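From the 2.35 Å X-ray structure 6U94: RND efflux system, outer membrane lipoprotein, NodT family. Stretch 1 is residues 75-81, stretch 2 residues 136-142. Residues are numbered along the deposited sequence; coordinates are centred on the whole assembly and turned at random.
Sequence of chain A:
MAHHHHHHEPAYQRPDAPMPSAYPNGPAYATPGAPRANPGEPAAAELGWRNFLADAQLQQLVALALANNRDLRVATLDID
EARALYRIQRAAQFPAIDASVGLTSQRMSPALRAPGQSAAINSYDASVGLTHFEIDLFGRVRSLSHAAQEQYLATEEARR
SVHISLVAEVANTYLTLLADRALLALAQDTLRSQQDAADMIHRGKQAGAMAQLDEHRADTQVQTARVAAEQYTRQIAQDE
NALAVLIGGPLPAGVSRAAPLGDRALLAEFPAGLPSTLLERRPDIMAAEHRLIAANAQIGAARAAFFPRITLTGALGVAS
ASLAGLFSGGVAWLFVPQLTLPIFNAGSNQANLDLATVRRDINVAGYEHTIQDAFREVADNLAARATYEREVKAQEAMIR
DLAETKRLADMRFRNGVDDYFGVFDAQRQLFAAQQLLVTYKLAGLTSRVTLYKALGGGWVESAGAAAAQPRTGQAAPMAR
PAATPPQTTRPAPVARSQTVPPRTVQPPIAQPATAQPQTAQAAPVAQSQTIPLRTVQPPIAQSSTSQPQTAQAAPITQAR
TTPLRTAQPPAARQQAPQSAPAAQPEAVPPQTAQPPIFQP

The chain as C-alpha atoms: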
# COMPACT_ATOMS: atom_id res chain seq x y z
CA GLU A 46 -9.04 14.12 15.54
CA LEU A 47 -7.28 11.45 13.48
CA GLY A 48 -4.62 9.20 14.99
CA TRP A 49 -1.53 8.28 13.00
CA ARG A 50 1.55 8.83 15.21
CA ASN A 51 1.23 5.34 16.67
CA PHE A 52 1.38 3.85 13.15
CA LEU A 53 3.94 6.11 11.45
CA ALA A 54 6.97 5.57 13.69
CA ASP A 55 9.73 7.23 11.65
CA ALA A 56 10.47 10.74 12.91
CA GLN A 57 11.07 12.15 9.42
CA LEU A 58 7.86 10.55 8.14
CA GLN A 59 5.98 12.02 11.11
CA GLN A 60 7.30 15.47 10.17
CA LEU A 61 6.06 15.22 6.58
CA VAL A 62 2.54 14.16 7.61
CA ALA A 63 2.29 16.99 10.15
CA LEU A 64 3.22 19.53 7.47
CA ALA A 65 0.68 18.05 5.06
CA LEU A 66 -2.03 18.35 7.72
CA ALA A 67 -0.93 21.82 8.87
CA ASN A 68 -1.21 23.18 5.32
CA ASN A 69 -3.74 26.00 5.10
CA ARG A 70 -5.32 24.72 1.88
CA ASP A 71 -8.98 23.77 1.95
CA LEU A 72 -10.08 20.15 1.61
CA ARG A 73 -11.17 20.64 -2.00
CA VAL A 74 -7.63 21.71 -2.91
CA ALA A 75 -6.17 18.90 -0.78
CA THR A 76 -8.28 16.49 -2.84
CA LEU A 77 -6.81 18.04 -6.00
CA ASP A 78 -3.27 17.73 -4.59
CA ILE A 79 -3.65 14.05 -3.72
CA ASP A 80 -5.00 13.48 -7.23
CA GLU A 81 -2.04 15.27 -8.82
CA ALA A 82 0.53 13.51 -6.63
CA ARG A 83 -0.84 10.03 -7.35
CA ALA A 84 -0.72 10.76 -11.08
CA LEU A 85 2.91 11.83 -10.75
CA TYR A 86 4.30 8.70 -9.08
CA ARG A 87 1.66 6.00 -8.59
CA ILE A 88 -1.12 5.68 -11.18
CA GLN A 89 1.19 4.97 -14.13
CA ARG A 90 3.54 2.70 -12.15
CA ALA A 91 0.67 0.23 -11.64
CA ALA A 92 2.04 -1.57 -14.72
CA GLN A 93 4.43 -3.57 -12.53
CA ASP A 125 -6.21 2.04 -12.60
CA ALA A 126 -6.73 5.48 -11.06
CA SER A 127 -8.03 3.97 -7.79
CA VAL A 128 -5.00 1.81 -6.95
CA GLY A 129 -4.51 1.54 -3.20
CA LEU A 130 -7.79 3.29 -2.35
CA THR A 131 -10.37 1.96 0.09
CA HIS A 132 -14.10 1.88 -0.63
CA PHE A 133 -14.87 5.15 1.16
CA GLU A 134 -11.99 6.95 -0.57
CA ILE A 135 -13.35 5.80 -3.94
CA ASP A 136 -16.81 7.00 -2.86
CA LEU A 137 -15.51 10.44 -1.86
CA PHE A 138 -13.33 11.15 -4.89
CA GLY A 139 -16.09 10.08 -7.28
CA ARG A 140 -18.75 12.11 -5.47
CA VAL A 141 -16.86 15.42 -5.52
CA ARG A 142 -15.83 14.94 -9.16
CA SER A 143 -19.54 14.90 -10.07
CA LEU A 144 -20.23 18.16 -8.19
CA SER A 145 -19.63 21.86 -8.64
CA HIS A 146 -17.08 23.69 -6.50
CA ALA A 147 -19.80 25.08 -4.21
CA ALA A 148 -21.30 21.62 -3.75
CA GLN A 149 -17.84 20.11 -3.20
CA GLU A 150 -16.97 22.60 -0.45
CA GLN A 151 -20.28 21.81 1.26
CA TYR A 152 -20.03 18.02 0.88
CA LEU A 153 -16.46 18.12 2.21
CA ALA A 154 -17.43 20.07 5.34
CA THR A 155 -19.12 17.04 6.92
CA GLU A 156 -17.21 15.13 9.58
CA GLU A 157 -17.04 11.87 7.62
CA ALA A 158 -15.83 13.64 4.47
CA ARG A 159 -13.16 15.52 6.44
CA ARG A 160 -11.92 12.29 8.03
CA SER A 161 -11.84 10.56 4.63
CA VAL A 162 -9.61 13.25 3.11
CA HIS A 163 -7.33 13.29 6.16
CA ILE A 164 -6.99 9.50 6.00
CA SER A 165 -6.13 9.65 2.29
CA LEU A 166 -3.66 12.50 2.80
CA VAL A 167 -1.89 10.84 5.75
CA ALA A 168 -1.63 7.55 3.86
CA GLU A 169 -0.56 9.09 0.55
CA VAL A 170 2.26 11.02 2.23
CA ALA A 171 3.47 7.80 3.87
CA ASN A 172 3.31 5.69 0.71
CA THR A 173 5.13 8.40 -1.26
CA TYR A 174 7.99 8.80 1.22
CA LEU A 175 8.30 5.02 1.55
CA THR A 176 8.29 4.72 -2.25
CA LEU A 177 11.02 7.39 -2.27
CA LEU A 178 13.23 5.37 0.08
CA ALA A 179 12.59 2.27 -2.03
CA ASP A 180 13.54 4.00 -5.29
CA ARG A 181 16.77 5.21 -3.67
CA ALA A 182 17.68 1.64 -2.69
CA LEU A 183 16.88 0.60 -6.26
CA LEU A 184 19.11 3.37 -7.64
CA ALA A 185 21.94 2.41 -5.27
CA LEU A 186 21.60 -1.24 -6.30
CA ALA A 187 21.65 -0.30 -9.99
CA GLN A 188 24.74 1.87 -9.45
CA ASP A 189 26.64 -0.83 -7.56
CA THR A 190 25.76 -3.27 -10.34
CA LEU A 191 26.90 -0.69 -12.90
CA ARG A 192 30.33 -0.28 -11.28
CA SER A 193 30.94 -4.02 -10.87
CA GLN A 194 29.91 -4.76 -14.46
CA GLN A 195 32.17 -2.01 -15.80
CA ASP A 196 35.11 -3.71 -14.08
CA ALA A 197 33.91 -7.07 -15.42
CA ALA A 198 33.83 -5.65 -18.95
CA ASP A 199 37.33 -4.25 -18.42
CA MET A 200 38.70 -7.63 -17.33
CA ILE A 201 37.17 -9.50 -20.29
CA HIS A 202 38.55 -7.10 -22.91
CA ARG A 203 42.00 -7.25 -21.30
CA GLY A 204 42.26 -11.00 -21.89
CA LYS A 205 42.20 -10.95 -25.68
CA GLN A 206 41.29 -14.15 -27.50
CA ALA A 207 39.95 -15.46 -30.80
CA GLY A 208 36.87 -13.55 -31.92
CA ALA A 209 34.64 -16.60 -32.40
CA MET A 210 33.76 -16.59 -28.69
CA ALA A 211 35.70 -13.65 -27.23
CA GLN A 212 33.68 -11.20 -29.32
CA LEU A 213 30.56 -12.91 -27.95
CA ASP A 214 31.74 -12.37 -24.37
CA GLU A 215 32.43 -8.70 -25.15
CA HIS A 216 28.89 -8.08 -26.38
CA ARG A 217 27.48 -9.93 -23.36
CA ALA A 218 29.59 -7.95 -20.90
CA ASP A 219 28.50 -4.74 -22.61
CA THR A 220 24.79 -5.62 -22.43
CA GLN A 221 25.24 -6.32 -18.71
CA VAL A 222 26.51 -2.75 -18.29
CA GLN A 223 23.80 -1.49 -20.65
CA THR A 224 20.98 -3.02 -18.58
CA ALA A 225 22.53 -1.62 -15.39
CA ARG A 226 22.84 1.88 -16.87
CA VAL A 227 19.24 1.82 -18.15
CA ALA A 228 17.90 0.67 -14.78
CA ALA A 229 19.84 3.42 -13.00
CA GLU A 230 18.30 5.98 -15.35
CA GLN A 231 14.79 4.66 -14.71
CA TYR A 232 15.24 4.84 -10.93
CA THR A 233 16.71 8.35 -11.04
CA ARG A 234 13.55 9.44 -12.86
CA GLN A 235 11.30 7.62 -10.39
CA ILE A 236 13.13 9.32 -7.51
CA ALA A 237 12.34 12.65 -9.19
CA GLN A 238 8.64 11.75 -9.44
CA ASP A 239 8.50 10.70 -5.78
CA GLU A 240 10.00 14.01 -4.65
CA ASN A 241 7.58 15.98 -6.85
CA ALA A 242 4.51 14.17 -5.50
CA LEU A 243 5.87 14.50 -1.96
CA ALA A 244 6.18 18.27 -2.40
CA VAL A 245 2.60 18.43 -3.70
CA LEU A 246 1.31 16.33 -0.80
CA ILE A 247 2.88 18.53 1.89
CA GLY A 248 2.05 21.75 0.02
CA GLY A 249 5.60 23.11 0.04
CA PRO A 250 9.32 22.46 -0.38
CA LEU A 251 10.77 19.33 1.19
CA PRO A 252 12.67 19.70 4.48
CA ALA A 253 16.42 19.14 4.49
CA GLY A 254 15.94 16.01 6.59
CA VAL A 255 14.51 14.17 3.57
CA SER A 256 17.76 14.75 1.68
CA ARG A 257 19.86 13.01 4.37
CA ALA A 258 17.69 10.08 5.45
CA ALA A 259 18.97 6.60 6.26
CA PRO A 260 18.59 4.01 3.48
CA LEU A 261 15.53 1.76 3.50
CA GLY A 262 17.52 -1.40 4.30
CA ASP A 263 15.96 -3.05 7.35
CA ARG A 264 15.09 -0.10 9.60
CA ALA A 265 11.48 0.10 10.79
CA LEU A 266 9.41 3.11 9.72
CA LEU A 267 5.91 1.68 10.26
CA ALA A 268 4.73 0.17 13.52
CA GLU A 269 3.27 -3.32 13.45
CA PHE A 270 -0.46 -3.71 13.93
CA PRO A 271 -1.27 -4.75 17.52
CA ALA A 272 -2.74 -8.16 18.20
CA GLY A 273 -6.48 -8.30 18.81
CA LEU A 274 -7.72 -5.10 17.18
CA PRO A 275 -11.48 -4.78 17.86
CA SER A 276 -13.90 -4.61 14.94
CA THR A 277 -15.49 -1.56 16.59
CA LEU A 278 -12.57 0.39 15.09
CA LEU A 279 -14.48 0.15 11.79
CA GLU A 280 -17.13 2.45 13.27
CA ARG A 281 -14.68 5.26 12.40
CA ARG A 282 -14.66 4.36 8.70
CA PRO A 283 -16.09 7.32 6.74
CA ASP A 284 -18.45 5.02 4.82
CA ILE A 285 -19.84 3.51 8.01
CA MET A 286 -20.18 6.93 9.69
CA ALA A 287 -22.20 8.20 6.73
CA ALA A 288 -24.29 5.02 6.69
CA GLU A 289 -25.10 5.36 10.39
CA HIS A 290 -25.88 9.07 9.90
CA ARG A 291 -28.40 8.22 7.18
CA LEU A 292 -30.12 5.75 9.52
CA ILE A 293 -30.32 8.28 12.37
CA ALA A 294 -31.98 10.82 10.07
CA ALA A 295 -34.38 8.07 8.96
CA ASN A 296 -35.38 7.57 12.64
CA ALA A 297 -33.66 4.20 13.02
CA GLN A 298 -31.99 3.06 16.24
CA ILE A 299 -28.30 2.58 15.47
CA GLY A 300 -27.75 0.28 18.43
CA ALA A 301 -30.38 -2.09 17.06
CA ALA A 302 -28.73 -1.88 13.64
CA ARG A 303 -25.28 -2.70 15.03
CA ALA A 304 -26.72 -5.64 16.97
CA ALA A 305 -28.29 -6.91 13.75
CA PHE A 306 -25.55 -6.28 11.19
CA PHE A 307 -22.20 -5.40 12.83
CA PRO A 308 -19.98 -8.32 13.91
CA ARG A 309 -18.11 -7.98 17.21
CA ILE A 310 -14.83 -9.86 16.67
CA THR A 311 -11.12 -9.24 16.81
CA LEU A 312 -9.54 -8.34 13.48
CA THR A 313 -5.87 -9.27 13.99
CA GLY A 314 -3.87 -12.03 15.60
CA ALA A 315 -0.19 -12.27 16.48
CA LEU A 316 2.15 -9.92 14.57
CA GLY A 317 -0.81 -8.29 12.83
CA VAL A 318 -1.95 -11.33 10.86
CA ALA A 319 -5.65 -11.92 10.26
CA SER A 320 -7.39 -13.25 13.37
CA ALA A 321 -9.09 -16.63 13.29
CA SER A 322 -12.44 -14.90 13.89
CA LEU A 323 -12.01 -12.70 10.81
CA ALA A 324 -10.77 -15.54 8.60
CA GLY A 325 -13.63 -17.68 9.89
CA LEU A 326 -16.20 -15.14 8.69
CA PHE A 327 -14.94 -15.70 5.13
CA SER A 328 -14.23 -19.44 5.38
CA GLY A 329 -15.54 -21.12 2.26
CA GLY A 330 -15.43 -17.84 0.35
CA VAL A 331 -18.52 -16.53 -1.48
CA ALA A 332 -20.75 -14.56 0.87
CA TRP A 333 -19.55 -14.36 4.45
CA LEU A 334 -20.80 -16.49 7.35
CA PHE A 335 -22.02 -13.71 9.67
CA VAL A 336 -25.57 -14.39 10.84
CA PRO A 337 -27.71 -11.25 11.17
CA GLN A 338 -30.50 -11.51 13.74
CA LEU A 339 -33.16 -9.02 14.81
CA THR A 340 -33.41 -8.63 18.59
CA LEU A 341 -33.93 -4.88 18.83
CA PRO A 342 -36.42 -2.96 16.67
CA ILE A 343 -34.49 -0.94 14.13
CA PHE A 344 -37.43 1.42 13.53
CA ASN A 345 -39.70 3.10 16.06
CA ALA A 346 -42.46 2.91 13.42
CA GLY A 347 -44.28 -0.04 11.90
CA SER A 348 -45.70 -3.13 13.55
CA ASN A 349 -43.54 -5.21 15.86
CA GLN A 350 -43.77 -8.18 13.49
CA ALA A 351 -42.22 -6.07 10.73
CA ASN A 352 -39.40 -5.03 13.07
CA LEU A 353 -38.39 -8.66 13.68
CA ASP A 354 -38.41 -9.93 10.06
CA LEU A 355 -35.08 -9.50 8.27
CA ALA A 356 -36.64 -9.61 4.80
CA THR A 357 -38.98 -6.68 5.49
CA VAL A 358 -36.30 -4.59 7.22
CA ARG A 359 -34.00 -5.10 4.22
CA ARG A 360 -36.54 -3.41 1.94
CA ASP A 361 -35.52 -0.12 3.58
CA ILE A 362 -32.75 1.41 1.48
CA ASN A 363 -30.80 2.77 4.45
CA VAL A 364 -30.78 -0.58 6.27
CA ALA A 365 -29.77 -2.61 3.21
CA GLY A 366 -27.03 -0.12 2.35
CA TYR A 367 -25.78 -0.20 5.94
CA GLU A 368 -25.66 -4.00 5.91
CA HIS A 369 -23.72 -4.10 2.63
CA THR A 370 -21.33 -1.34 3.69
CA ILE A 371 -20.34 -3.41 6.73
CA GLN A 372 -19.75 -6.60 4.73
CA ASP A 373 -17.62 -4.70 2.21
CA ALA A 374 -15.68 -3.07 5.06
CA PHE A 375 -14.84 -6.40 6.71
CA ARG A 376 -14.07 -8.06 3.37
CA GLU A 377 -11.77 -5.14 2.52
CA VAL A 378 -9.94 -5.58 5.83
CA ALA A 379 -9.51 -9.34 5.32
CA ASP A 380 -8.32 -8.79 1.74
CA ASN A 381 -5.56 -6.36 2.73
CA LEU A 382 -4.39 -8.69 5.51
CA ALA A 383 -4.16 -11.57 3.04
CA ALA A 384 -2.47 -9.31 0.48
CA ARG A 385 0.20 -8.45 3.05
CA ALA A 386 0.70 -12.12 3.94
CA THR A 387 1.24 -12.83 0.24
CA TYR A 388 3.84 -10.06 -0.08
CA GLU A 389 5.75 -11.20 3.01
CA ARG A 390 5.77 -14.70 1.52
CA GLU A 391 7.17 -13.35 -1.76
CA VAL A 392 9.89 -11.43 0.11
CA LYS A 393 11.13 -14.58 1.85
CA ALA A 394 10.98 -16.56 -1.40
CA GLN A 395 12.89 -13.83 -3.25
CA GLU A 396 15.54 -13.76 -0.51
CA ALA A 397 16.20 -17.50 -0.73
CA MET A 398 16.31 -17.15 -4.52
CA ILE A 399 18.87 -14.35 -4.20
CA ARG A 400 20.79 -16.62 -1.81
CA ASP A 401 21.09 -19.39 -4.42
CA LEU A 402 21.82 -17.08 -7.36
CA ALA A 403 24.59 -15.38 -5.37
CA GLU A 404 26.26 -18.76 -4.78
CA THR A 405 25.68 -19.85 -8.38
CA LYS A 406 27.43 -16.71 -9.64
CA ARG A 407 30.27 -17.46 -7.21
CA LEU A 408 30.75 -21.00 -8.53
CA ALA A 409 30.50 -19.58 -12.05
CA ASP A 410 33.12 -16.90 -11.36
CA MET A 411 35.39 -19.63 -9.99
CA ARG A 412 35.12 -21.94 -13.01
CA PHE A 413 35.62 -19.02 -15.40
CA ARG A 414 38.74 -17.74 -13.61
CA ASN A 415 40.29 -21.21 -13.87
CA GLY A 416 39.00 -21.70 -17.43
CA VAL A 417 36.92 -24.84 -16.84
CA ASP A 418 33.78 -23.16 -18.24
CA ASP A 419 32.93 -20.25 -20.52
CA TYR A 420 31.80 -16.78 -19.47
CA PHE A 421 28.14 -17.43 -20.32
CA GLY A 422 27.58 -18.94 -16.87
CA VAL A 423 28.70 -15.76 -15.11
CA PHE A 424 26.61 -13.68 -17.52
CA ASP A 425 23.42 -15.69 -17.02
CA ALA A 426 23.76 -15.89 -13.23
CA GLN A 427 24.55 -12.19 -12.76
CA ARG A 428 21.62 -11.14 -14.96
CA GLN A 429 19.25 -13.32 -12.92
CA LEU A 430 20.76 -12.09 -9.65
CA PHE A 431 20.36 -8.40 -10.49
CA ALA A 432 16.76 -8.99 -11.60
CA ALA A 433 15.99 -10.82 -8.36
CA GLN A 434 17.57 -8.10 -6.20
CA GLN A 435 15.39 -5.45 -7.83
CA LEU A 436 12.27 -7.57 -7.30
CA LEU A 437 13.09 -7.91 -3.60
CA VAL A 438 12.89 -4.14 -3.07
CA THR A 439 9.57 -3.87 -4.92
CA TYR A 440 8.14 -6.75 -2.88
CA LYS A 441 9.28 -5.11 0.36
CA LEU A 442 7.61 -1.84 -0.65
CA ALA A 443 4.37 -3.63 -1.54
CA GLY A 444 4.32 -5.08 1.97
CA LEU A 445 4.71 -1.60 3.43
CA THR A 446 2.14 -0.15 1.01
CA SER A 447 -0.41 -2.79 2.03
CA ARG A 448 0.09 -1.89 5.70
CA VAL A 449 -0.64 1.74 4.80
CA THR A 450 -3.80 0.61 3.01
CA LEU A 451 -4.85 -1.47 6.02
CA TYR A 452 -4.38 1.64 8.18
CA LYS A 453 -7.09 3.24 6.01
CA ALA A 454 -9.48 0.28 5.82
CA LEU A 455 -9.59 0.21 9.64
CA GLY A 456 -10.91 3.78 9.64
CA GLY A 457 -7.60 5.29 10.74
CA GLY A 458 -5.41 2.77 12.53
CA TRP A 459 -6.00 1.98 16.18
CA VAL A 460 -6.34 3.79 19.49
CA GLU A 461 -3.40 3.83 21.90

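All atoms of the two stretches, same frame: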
# COMPACT_ATOMS: atom_id res chain seq x y z
N ALA A 75 -6.89 20.09 -1.23
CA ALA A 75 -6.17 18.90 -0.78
C ALA A 75 -6.55 17.69 -1.62
O ALA A 75 -5.69 16.88 -1.99
CB ALA A 75 -6.45 18.64 0.70
N THR A 76 -7.84 17.55 -1.94
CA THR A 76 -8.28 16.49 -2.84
C THR A 76 -7.62 16.61 -4.21
O THR A 76 -7.22 15.60 -4.80
CB THR A 76 -9.81 16.52 -2.96
OG1 THR A 76 -10.39 15.94 -1.79
CG2 THR A 76 -10.28 15.76 -4.19
N LEU A 77 -7.47 17.84 -4.71
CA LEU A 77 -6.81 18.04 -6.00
C LEU A 77 -5.31 17.75 -5.91
O LEU A 77 -4.70 17.33 -6.90
CB LEU A 77 -7.03 19.47 -6.49
CG LEU A 77 -8.45 19.87 -6.93
CD1 LEU A 77 -8.49 21.36 -7.21
CD2 LEU A 77 -8.89 19.08 -8.16
N ASP A 78 -4.70 17.98 -4.74
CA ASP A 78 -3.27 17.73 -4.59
C ASP A 78 -2.97 16.24 -4.51
O ASP A 78 -2.00 15.76 -5.10
CB ASP A 78 -2.74 18.45 -3.35
CG ASP A 78 -2.71 19.96 -3.52
OD1 ASP A 78 -2.97 20.45 -4.64
OD2 ASP A 78 -2.42 20.66 -2.53
N ILE A 79 -3.80 15.50 -3.78
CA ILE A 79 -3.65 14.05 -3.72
C ILE A 79 -3.84 13.44 -5.10
O ILE A 79 -3.13 12.50 -5.49
CB ILE A 79 -4.64 13.46 -2.70
CG1 ILE A 79 -4.33 13.99 -1.30
CG2 ILE A 79 -4.61 11.94 -2.72
CD1 ILE A 79 -5.47 13.81 -0.31
N ASP A 80 -4.79 13.97 -5.87
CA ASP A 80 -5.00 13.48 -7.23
C ASP A 80 -3.79 13.75 -8.11
O ASP A 80 -3.37 12.88 -8.88
CB ASP A 80 -6.25 14.13 -7.83
CG ASP A 80 -7.19 13.12 -8.45
OD1 ASP A 80 -8.07 12.60 -7.73
OD2 ASP A 80 -7.04 12.85 -9.66
N GLU A 81 -3.21 14.95 -8.01
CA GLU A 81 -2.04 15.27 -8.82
C GLU A 81 -0.83 14.44 -8.42
O GLU A 81 -0.07 13.98 -9.28
CB GLU A 81 -1.73 16.77 -8.72
CG GLU A 81 -0.44 17.17 -9.43
CD GLU A 81 -0.11 18.64 -9.24
OE1 GLU A 81 -0.88 19.36 -8.56
OE2 GLU A 81 0.94 19.08 -9.76
N ASP A 136 -15.53 6.29 -2.96
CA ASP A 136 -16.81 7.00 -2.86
C ASP A 136 -16.60 8.51 -2.87
O ASP A 136 -17.21 9.22 -3.66
CB ASP A 136 -17.55 6.57 -1.59
CG ASP A 136 -18.15 5.19 -1.71
OD1 ASP A 136 -18.49 4.78 -2.84
OD2 ASP A 136 -18.29 4.51 -0.67
N LEU A 137 -15.72 9.00 -1.99
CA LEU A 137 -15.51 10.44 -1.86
C LEU A 137 -15.02 11.06 -3.16
O LEU A 137 -15.62 12.02 -3.66
CB LEU A 137 -14.53 10.72 -0.72
CG LEU A 137 -14.22 12.20 -0.50
CD1 LEU A 137 -14.41 12.58 0.97
CD2 LEU A 137 -12.81 12.55 -0.97
N PHE A 138 -13.93 10.53 -3.71
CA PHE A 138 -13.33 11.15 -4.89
C PHE A 138 -14.28 11.14 -6.08
O PHE A 138 -14.26 12.08 -6.89
CB PHE A 138 -12.02 10.44 -5.24
CG PHE A 138 -10.87 10.84 -4.36
CD1 PHE A 138 -10.22 12.05 -4.56
CD2 PHE A 138 -10.44 10.02 -3.33
CE1 PHE A 138 -9.16 12.43 -3.75
CE2 PHE A 138 -9.37 10.39 -2.52
CZ PHE A 138 -8.74 11.60 -2.73
N GLY A 139 -15.11 10.11 -6.21
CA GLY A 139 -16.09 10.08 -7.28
C GLY A 139 -17.25 11.03 -7.04
O GLY A 139 -17.80 11.59 -7.99
N ARG A 140 -17.64 11.22 -5.78
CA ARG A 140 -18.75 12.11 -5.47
C ARG A 140 -18.40 13.56 -5.78
O ARG A 140 -19.16 14.27 -6.44
CB ARG A 140 -19.17 11.96 -4.01
N VAL A 141 -17.22 14.01 -5.33
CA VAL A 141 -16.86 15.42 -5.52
C VAL A 141 -16.55 15.72 -6.98
O VAL A 141 -16.73 16.85 -7.44
CB VAL A 141 -15.68 15.80 -4.61
CG1 VAL A 141 -15.93 15.33 -3.19
CG2 VAL A 141 -14.37 15.24 -5.14
N ARG A 142 -16.09 14.72 -7.74
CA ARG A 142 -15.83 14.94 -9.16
C ARG A 142 -17.12 15.22 -9.92
O ARG A 142 -17.10 15.92 -10.94
CB ARG A 142 -15.10 13.74 -9.76

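Residues 75-81 and 136-142 are both helical, and their axes come no nearer than 11.7 Å, with an angle of 114° between their N-to-C directions. Regular i to i+4 backbone hydrogen bonds hold each segment, among them Ile79 N to Ala75 O at 2.9 Å and Arg140 N to Asp136 O at 2.9 Å; Arg142 N to Phe138 O, at 3.3 Å, is weak. The backbones are closest at Thr76 and Phe138, whose CA atoms lie 7.6 Å apart. With the axes this far apart, side chains make the contact, and no hydrogen bond crosses it. Phe138 is its centre. Its CA-to-CB bond points sideways, but with chi1 at -78° (m) the ring reaches the first helix and meets Thr76 and, one turn later, Ile79 and Asp80. Thr76 CG2 packs 3.5 Å from Phe138 CE1, Ile79 CG2 lies 4.1 Å from Phe138 CZ, and Asp80 OD1 sits 3.9 Å from Phe138 CD1, all approaching the ring obliquely. The CA-to-CB bond of Thr76 points toward the second helix, and its side chain also touches Leu137, just before Phe138, and Val141, one turn after it: Thr76 OG1 is 4.2 Å from Leu137 CD2, and Thr76 CG2 is 4.2 Å from Val141 CG2. The Thr76 hydroxyl is hydrogen-bonded elsewhere in the structure, so its polarity is satisfied within this largely apolar packing. The contact is small, burying 203 Å² over both sides.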